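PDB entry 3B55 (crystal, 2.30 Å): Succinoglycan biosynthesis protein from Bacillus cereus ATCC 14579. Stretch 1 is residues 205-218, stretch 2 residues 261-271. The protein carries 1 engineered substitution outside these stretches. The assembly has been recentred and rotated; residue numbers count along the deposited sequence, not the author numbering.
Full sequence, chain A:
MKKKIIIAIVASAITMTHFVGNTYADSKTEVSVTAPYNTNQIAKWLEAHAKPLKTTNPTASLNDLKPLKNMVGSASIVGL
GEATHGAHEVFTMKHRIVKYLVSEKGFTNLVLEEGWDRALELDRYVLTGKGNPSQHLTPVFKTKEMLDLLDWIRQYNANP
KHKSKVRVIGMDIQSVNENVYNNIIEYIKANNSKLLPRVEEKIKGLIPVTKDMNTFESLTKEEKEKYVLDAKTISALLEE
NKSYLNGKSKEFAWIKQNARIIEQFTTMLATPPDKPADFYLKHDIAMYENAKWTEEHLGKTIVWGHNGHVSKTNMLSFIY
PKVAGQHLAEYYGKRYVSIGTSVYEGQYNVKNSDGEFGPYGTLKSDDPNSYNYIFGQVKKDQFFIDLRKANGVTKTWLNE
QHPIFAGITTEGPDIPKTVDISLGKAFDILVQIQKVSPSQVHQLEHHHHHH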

ATOM      1  N   GLY A 205     -15.566  19.162 -16.777  1.00 22.88           N
ATOM      2  CA  GLY A 205     -15.454  20.130 -15.704  1.00 20.12           C
ATOM      3  C   GLY A 205     -14.697  19.537 -14.528  1.00 18.33           C
ATOM      4  O   GLY A 205     -14.046  20.250 -13.774  1.00 18.12           O
ATOM      5  N   LEU A 206     -14.774  18.220 -14.377  1.00 20.35           N
ATOM      6  CA  LEU A 206     -14.096  17.530 -13.283  1.00 18.34           C
ATOM      7  C   LEU A 206     -12.588  17.404 -13.472  1.00 17.18           C
ATOM      8  O   LEU A 206     -11.831  17.465 -12.509  1.00 17.91           O
ATOM      9  CB  LEU A 206     -14.693  16.132 -13.107  1.00 19.28           C
ATOM     10  CG  LEU A 206     -15.976  16.022 -12.288  1.00 15.50           C
ATOM     11  CD1 LEU A 206     -16.626  14.669 -12.541  1.00 17.30           C
ATOM     12  CD2 LEU A 206     -15.659  16.217 -10.802  1.00 17.08           C
ATOM     13  N   ILE A 207     -12.159  17.238 -14.717  1.00 19.14           N
ATOM     14  CA  ILE A 207     -10.746  17.072 -15.028  1.00 20.61           C
ATOM     15  C   ILE A 207      -9.817  18.120 -14.414  1.00 22.48           C
ATOM     16  O   ILE A 207      -8.895  17.771 -13.676  1.00 24.35           O
ATOM     17  CB  ILE A 207     -10.536  17.009 -16.560  1.00 19.25           C
ATOM     18  CG1 ILE A 207     -11.144  15.712 -17.105  1.00 20.51           C
ATOM     19  CG2 ILE A 207      -9.050  17.087 -16.899  1.00 19.55           C
ATOM     20  CD1 ILE A 207     -11.134  15.616 -18.615  1.00 24.15           C
ATOM     21  N   PRO A 208     -10.048  19.413 -14.694  1.00 23.30           N
ATOM     22  CA  PRO A 208      -9.188  20.461 -14.136  1.00 23.56           C
ATOM     23  C   PRO A 208      -9.155  20.606 -12.613  1.00 24.21           C
ATOM     24  O   PRO A 208      -8.179  21.126 -12.072  1.00 26.15           O
ATOM     25  CB  PRO A 208      -9.698  21.726 -14.822  1.00 22.59           C
ATOM     26  CG  PRO A 208     -11.148  21.426 -15.022  1.00 26.12           C
ATOM     27  CD  PRO A 208     -11.105  20.004 -15.533  1.00 22.81           C
ATOM     28  N   VAL A 209     -10.197  20.163 -11.915  1.00 23.76           N
ATOM     29  CA  VAL A 209     -10.207  20.294 -10.456  1.00 18.93           C
ATOM     30  C   VAL A 209      -9.749  19.054  -9.689  1.00 20.34           C
ATOM     31  O   VAL A 209      -9.590  19.101  -8.469  1.00 20.04           O
ATOM     32  CB  VAL A 209     -11.602  20.706  -9.932  1.00 20.15           C
ATOM     33  CG1 VAL A 209     -11.971  22.078 -10.483  1.00 15.23           C
ATOM     34  CG2 VAL A 209     -12.643  19.666 -10.319  1.00 19.44           C
ATOM     35  N   THR A 210      -9.532  17.945 -10.391  1.00 18.36           N
ATOM     36  CA  THR A 210      -9.072  16.733  -9.725  1.00 20.47           C
ATOM     37  C   THR A 210      -7.614  16.432 -10.062  1.00 21.72           C
ATOM     38  O   THR A 210      -7.105  15.370  -9.706  1.00 20.96           O
ATOM     39  CB  THR A 210      -9.925  15.483 -10.097  1.00 18.16           C
ATOM     40  OG1 THR A 210      -9.827  15.228 -11.500  1.00 18.18           O
ATOM     41  CG2 THR A 210     -11.384  15.698  -9.718  1.00 21.48           C
ATOM     42  N   LYS A 211      -6.933  17.349 -10.746  1.00 26.99           N
ATOM     43  CA  LYS A 211      -5.537  17.105 -11.093  1.00 29.93           C
ATOM     44  C   LYS A 211      -4.632  17.013  -9.866  1.00 31.49           C
ATOM     45  O   LYS A 211      -3.515  16.505  -9.946  1.00 34.90           O
ATOM     46  CB  LYS A 211      -5.017  18.158 -12.087  1.00 29.66           C
ATOM     47  CG  LYS A 211      -5.235  19.633 -11.759  1.00 35.39           C
ATOM     48  CD  LYS A 211      -4.682  20.465 -12.930  1.00 37.41           C
ATOM     49  CE  LYS A 211      -5.232  21.887 -12.997  1.00 41.43           C
ATOM     50  NZ  LYS A 211      -4.689  22.783 -11.945  1.00 46.70           N
ATOM     51  N   ASP A 212      -5.123  17.507  -8.734  1.00 31.75           N
ATOM     52  CA  ASP A 212      -4.400  17.450  -7.467  1.00 32.85           C
ATOM     53  C   ASP A 212      -5.261  17.986  -6.327  1.00 35.72           C
ATOM     54  O   ASP A 212      -6.091  18.873  -6.528  1.00 36.10           O
ATOM     55  CB  ASP A 212      -3.046  18.184  -7.552  1.00 34.56           C
ATOM     56  CG  ASP A 212      -3.180  19.671  -7.838  1.00 35.24           C
ATOM     57  OD1 ASP A 212      -3.674  20.409  -6.960  1.00 42.06           O
ATOM     58  OD2 ASP A 212      -2.783  20.092  -8.945  1.00 38.48           O
HETATM   59  N   MSE A 213      -5.069  17.426  -5.136  1.00 37.51           N
HETATM   60  CA  MSE A 213      -5.843  17.802  -3.956  1.00 41.46           C
HETATM   61  C   MSE A 213      -5.949  19.297  -3.687  1.00 40.84           C
HETATM   62  O   MSE A 213      -6.994  19.785  -3.266  1.00 36.43           O
HETATM   63  CB  MSE A 213      -5.277  17.108  -2.716  1.00 39.32           C
HETATM   64  CG  MSE A 213      -5.287  15.601  -2.797  1.00 47.74           C
HETATM   65 SE   MSE A 213      -4.817  14.793  -1.113  1.00 57.48          SE
HETATM   66  CE  MSE A 213      -2.964  15.351  -1.048  1.00 55.68           C
ATOM     67  N   ASN A 214      -4.866  20.023  -3.924  1.00 41.16           N
ATOM     68  CA  ASN A 214      -4.855  21.455  -3.685  1.00 43.82           C
ATOM     69  C   ASN A 214      -5.862  22.203  -4.537  1.00 40.90           C
ATOM     70  O   ASN A 214      -6.509  23.122  -4.054  1.00 40.29           O
ATOM     71  CB  ASN A 214      -3.444  22.003  -3.909  1.00 46.92           C
ATOM     72  CG  ASN A 214      -2.436  21.387  -2.961  1.00 55.91           C
ATOM     73  OD1 ASN A 214      -1.227  21.519  -3.149  1.00 64.43           O
ATOM     74  ND2 ASN A 214      -2.932  20.713  -1.922  1.00 59.95           N
ATOM     75  N   THR A 215      -6.005  21.811  -5.797  1.00 38.45           N
ATOM     76  CA  THR A 215      -6.951  22.482  -6.674  1.00 38.33           C
ATOM     77  C   THR A 215      -8.376  22.288  -6.172  1.00 39.03           C
ATOM     78  O   THR A 215      -9.152  23.241  -6.096  1.00 40.81           O
ATOM     79  CB  THR A 215      -6.883  21.941  -8.112  1.00 40.19           C
ATOM     80  OG1 THR A 215      -5.518  21.862  -8.536  1.00 42.12           O
ATOM     81  CG2 THR A 215      -7.646  22.863  -9.052  1.00 43.30           C
ATOM     82  N   PHE A 216      -8.712  21.055  -5.807  1.00 35.87           N
ATOM     83  CA  PHE A 216     -10.056  20.748  -5.338  1.00 33.06           C
ATOM     84  C   PHE A 216     -10.431  21.321  -3.970  1.00 31.24           C
ATOM     85  O   PHE A 216     -11.515  21.875  -3.804  1.00 28.10           O
ATOM     86  CB  PHE A 216     -10.277  19.236  -5.305  1.00 30.34           C
ATOM     87  CG  PHE A 216     -11.724  18.847  -5.264  1.00 28.56           C
ATOM     88  CD1 PHE A 216     -12.425  18.612  -6.443  1.00 29.03           C
ATOM     89  CD2 PHE A 216     -12.401  18.768  -4.052  1.00 26.65           C
ATOM     90  CE1 PHE A 216     -13.779  18.303  -6.417  1.00 21.86           C
ATOM     91  CE2 PHE A 216     -13.757  18.460  -4.011  1.00 24.41           C
ATOM     92  CZ  PHE A 216     -14.448  18.228  -5.196  1.00 22.10           C
ATOM     93  N   GLU A 217      -9.556  21.172  -2.983  1.00 33.40           N
ATOM     94  CA  GLU A 217      -9.851  21.677  -1.647  1.00 35.77           C
ATOM     95  C   GLU A 217      -9.830  23.198  -1.602  1.00 36.16           C
ATOM     96  O   GLU A 217     -10.340  23.802  -0.663  1.00 35.79           O
ATOM     97  CB  GLU A 217      -8.859  21.110  -0.633  1.00 38.40           C
ATOM     98  N   SER A 218      -9.235  23.821  -2.611  1.00 38.20           N
ATOM     99  CA  SER A 218      -9.176  25.276  -2.637  1.00 41.68           C
ATOM    100  C   SER A 218     -10.427  25.804  -3.332  1.00 41.82           C
ATOM    101  O   SER A 218     -10.492  26.969  -3.728  1.00 44.72           O
ATOM    102  CB  SER A 218      -7.935  25.754  -3.387  1.00 41.08           C
ATOM    103  OG  SER A 218      -8.177  25.797  -4.783  1.00 46.33           O
ATOM    104  N   ILE A 261     -13.422   5.884  -8.456  1.00 11.32           N
ATOM    105  CA  ILE A 261     -12.256   6.638  -8.008  1.00 10.34           C
ATOM    106  C   ILE A 261     -12.563   8.137  -7.942  1.00  9.79           C
ATOM    107  O   ILE A 261     -12.118   8.823  -7.024  1.00 10.32           O
ATOM    108  CB  ILE A 261     -11.051   6.400  -8.943  1.00  7.41           C
ATOM    109  CG1 ILE A 261     -10.608   4.936  -8.855  1.00  8.36           C
ATOM    110  CG2 ILE A 261      -9.910   7.335  -8.573  1.00 14.03           C
ATOM    111  CD1 ILE A 261     -10.062   4.522  -7.493  1.00  3.85           C
ATOM    112  N   ILE A 262     -13.315   8.635  -8.920  1.00  8.37           N
ATOM    113  CA  ILE A 262     -13.688  10.044  -8.976  1.00  9.37           C
ATOM    114  C   ILE A 262     -14.551  10.411  -7.769  1.00  9.26           C
ATOM    115  O   ILE A 262     -14.400  11.498  -7.200  1.00 12.81           O
ATOM    116  CB  ILE A 262     -14.472  10.361 -10.270  1.00 10.88           C
ATOM    117  CG1 ILE A 262     -13.696   9.852 -11.486  1.00 10.05           C
ATOM    118  CG2 ILE A 262     -14.696  11.864 -10.381  1.00  6.24           C
ATOM    119  CD1 ILE A 262     -14.459   9.935 -12.789  1.00 14.26           C
ATOM    120  N   GLU A 263     -15.462   9.519  -7.382  1.00 12.42           N
ATOM    121  CA  GLU A 263     -16.308   9.770  -6.217  1.00 11.97           C
ATOM    122  C   GLU A 263     -15.460   9.746  -4.947  1.00 11.01           C
ATOM    123  O   GLU A 263     -15.673  10.546  -4.030  1.00 10.08           O
ATOM    124  CB  GLU A 263     -17.391   8.708  -6.084  1.00 12.42           C
ATOM    125  CG  GLU A 263     -18.499   8.763  -7.123  1.00 19.82           C
ATOM    126  CD  GLU A 263     -19.577   7.732  -6.844  1.00 26.17           C
ATOM    127  OE1 GLU A 263     -20.418   7.969  -5.947  1.00 24.68           O
ATOM    128  OE2 GLU A 263     -19.565   6.676  -7.509  1.00 22.28           O
ATOM    129  N   GLN A 264     -14.507   8.816  -4.894  1.00  9.00           N
ATOM    130  CA  GLN A 264     -13.639   8.700  -3.729  1.00 11.34           C
ATOM    131  C   GLN A 264     -12.843   9.982  -3.544  1.00 13.96           C
ATOM    132  O   GLN A 264     -12.711  10.493  -2.428  1.00 10.96           O
ATOM    133  CB  GLN A 264     -12.678   7.520  -3.884  1.00 10.01           C
ATOM    134  CG  GLN A 264     -13.332   6.143  -3.763  1.00  8.43           C
ATOM    135  CD  GLN A 264     -12.352   5.025  -4.045  1.00 10.04           C
ATOM    136  OE1 GLN A 264     -11.196   5.275  -4.385  1.00  7.15           O
ATOM    137  NE2 GLN A 264     -12.811   3.789  -3.927  1.00 11.34           N
ATOM    138  N   PHE A 265     -12.322  10.503  -4.650  1.00 10.43           N
ATOM    139  CA  PHE A 265     -11.541  11.721  -4.595  1.00 10.49           C
ATOM    140  C   PHE A 265     -12.388  12.932  -4.206  1.00 11.05           C
ATOM    141  O   PHE A 265     -12.028  13.671  -3.295  1.00 12.96           O
ATOM    142  CB  PHE A 265     -10.842  11.959  -5.942  1.00 11.32           C
ATOM    143  CG  PHE A 265     -10.081  13.254  -6.010  1.00 13.93           C
ATOM    144  CD1 PHE A 265     -10.709  14.434  -6.409  1.00 15.88           C
ATOM    145  CD2 PHE A 265      -8.746  13.308  -5.620  1.00 15.50           C
ATOM    146  CE1 PHE A 265     -10.015  15.647  -6.417  1.00  8.13           C
ATOM    147  CE2 PHE A 265      -8.045  14.518  -5.623  1.00 13.33           C
ATOM    148  CZ  PHE A 265      -8.685  15.688  -6.022  1.00  7.46           C
ATOM    149  N   THR A 266     -13.516  13.132  -4.878  1.00  8.39           N
ATOM    150  CA  THR A 266     -14.368  14.282  -4.587  1.00  9.83           C
ATOM    151  C   THR A 266     -14.983  14.267  -3.191  1.00 13.39           C
ATOM    152  O   THR A 266     -15.022  15.297  -2.513  1.00  9.64           O
ATOM    153  CB  THR A 266     -15.510  14.416  -5.628  1.00 10.30           C
ATOM    154  OG1 THR A 266     -16.314  13.232  -5.618  1.00 10.82           O
ATOM    155  CG2 THR A 266     -14.942  14.620  -7.024  1.00 11.18           C
ATOM    156  N   THR A 267     -15.465  13.106  -2.762  1.00 13.55           N
ATOM    157  CA  THR A 267     -16.084  12.981  -1.445  1.00 18.48           C
ATOM    158  C   THR A 267     -15.082  13.217  -0.314  1.00 19.44           C
ATOM    159  O   THR A 267     -15.374  13.939   0.642  1.00 19.55           O
ATOM    160  CB  THR A 267     -16.730  11.589  -1.272  1.00 21.17           C
ATOM    161  OG1 THR A 267     -17.890  11.491  -2.117  1.00 27.18           O
ATOM    162  CG2 THR A 267     -17.144  11.370   0.169  1.00 31.09           C
HETATM  163  N   MSE A 268     -13.905  12.612  -0.425  1.00 17.72           N
HETATM  164  CA  MSE A 268     -12.875  12.777   0.590  1.00 19.54           C
HETATM  165  C   MSE A 268     -12.482  14.240   0.786  1.00 17.75           C
HETATM  166  O   MSE A 268     -12.261  14.685   1.910  1.00 14.81           O
HETATM  167  CB  MSE A 268     -11.617  11.984   0.217  1.00 17.79           C
HETATM  168  CG  MSE A 268     -10.357  12.492   0.919  1.00 23.77           C
HETATM  169 SE   MSE A 268      -8.719  11.532   0.513  1.00 35.28          SE
HETATM  170  CE  MSE A 268      -8.336  12.261  -1.244  1.00 29.10           C
ATOM    171  N   LEU A 269     -12.389  14.982  -0.312  1.00 15.59           N
ATOM    172  CA  LEU A 269     -11.988  16.378  -0.245  1.00 17.25           C
ATOM    173  C   LEU A 269     -13.121  17.380  -0.094  1.00 19.82           C
ATOM    174  O   LEU A 269     -12.887  18.589  -0.091  1.00 20.27           O
ATOM    175  CB  LEU A 269     -11.137  16.715  -1.465  1.00 17.72           C
ATOM    176  CG  LEU A 269      -9.739  16.109  -1.320  1.00 19.51           C
ATOM    177  CD1 LEU A 269      -8.998  16.152  -2.633  1.00 21.20           C
ATOM    178  CD2 LEU A 269      -8.982  16.867  -0.241  1.00 17.60           C
ATOM    179  N   ALA A 270     -14.342  16.870   0.029  1.00 19.81           N
ATOM    180  CA  ALA A 270     -15.517  17.711   0.202  1.00 23.77           C
ATOM    181  C   ALA A 270     -15.910  17.652   1.671  1.00 24.83           C
ATOM    182  O   ALA A 270     -16.985  18.102   2.064  1.00 28.78           O
ATOM    183  CB  ALA A 270     -16.661  17.204  -0.653  1.00 22.71           C
ATOM    184  N   THR A 271     -15.027  17.081   2.478  1.00 24.86           N
ATOM    185  CA  THR A 271     -15.257  16.953   3.906  1.00 25.67           C
ATOM    186  C   THR A 271     -15.404  18.312   4.582  1.00 29.33           C
ATOM    187  O   THR A 271     -14.593  19.215   4.379  1.00 29.04           O
ATOM    188  CB  THR A 271     -14.104  16.194   4.568  1.00 24.09           C
ATOM    189  OG1 THR A 271     -14.108  14.844   4.097  1.00 23.11           O
ATOM    190  CG2 THR A 271     -14.252  16.203   6.086  1.00 21.88           C
TER

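F265 and F216 meet as an offset edge-to-face pair, the edge of F265 toward the face of F216, with centroids 5.6 Å apart and planes at 80°, while T210 O sits over one face of the F265 ring. No hydrogen bond joins the two stretches among the modelled atoms; about 490 Å² of surface, both sides summed, is buried almost entirely by apolar packing around these two phenylalanines. Both adopt the t rotamer, but F216 leaves its backbone toward the partner helix, whereas F265 starts sideways and only its end comes nearer. F265 thereby reaches the segment before helix 213-217, where its CE1 lies 3.6 Å from T210 CG2.

L269 points toward stretch 1 and fills the space beside F216: its CB is 3.5 Å from F216 CD2, and its CD1 lies 3.8 Å from M213 CG. The selenomethionine side chains of M213 and M268 extend this apolar patch, with M213 SE 4.3 Å from M268 CE. At the other end, L206 CD1 packs 4.0 Å from I262 CG2.

Threonine suits the buried position of T266: its CG2 packs 3.9 Å from F216 CE1, while its hydroxyl stays within hydrogen-bonding reach of its own helix's carbonyls. D212 faces away and caps helix 213-217, its OD1 accepting from T215 N at 3.0 Å.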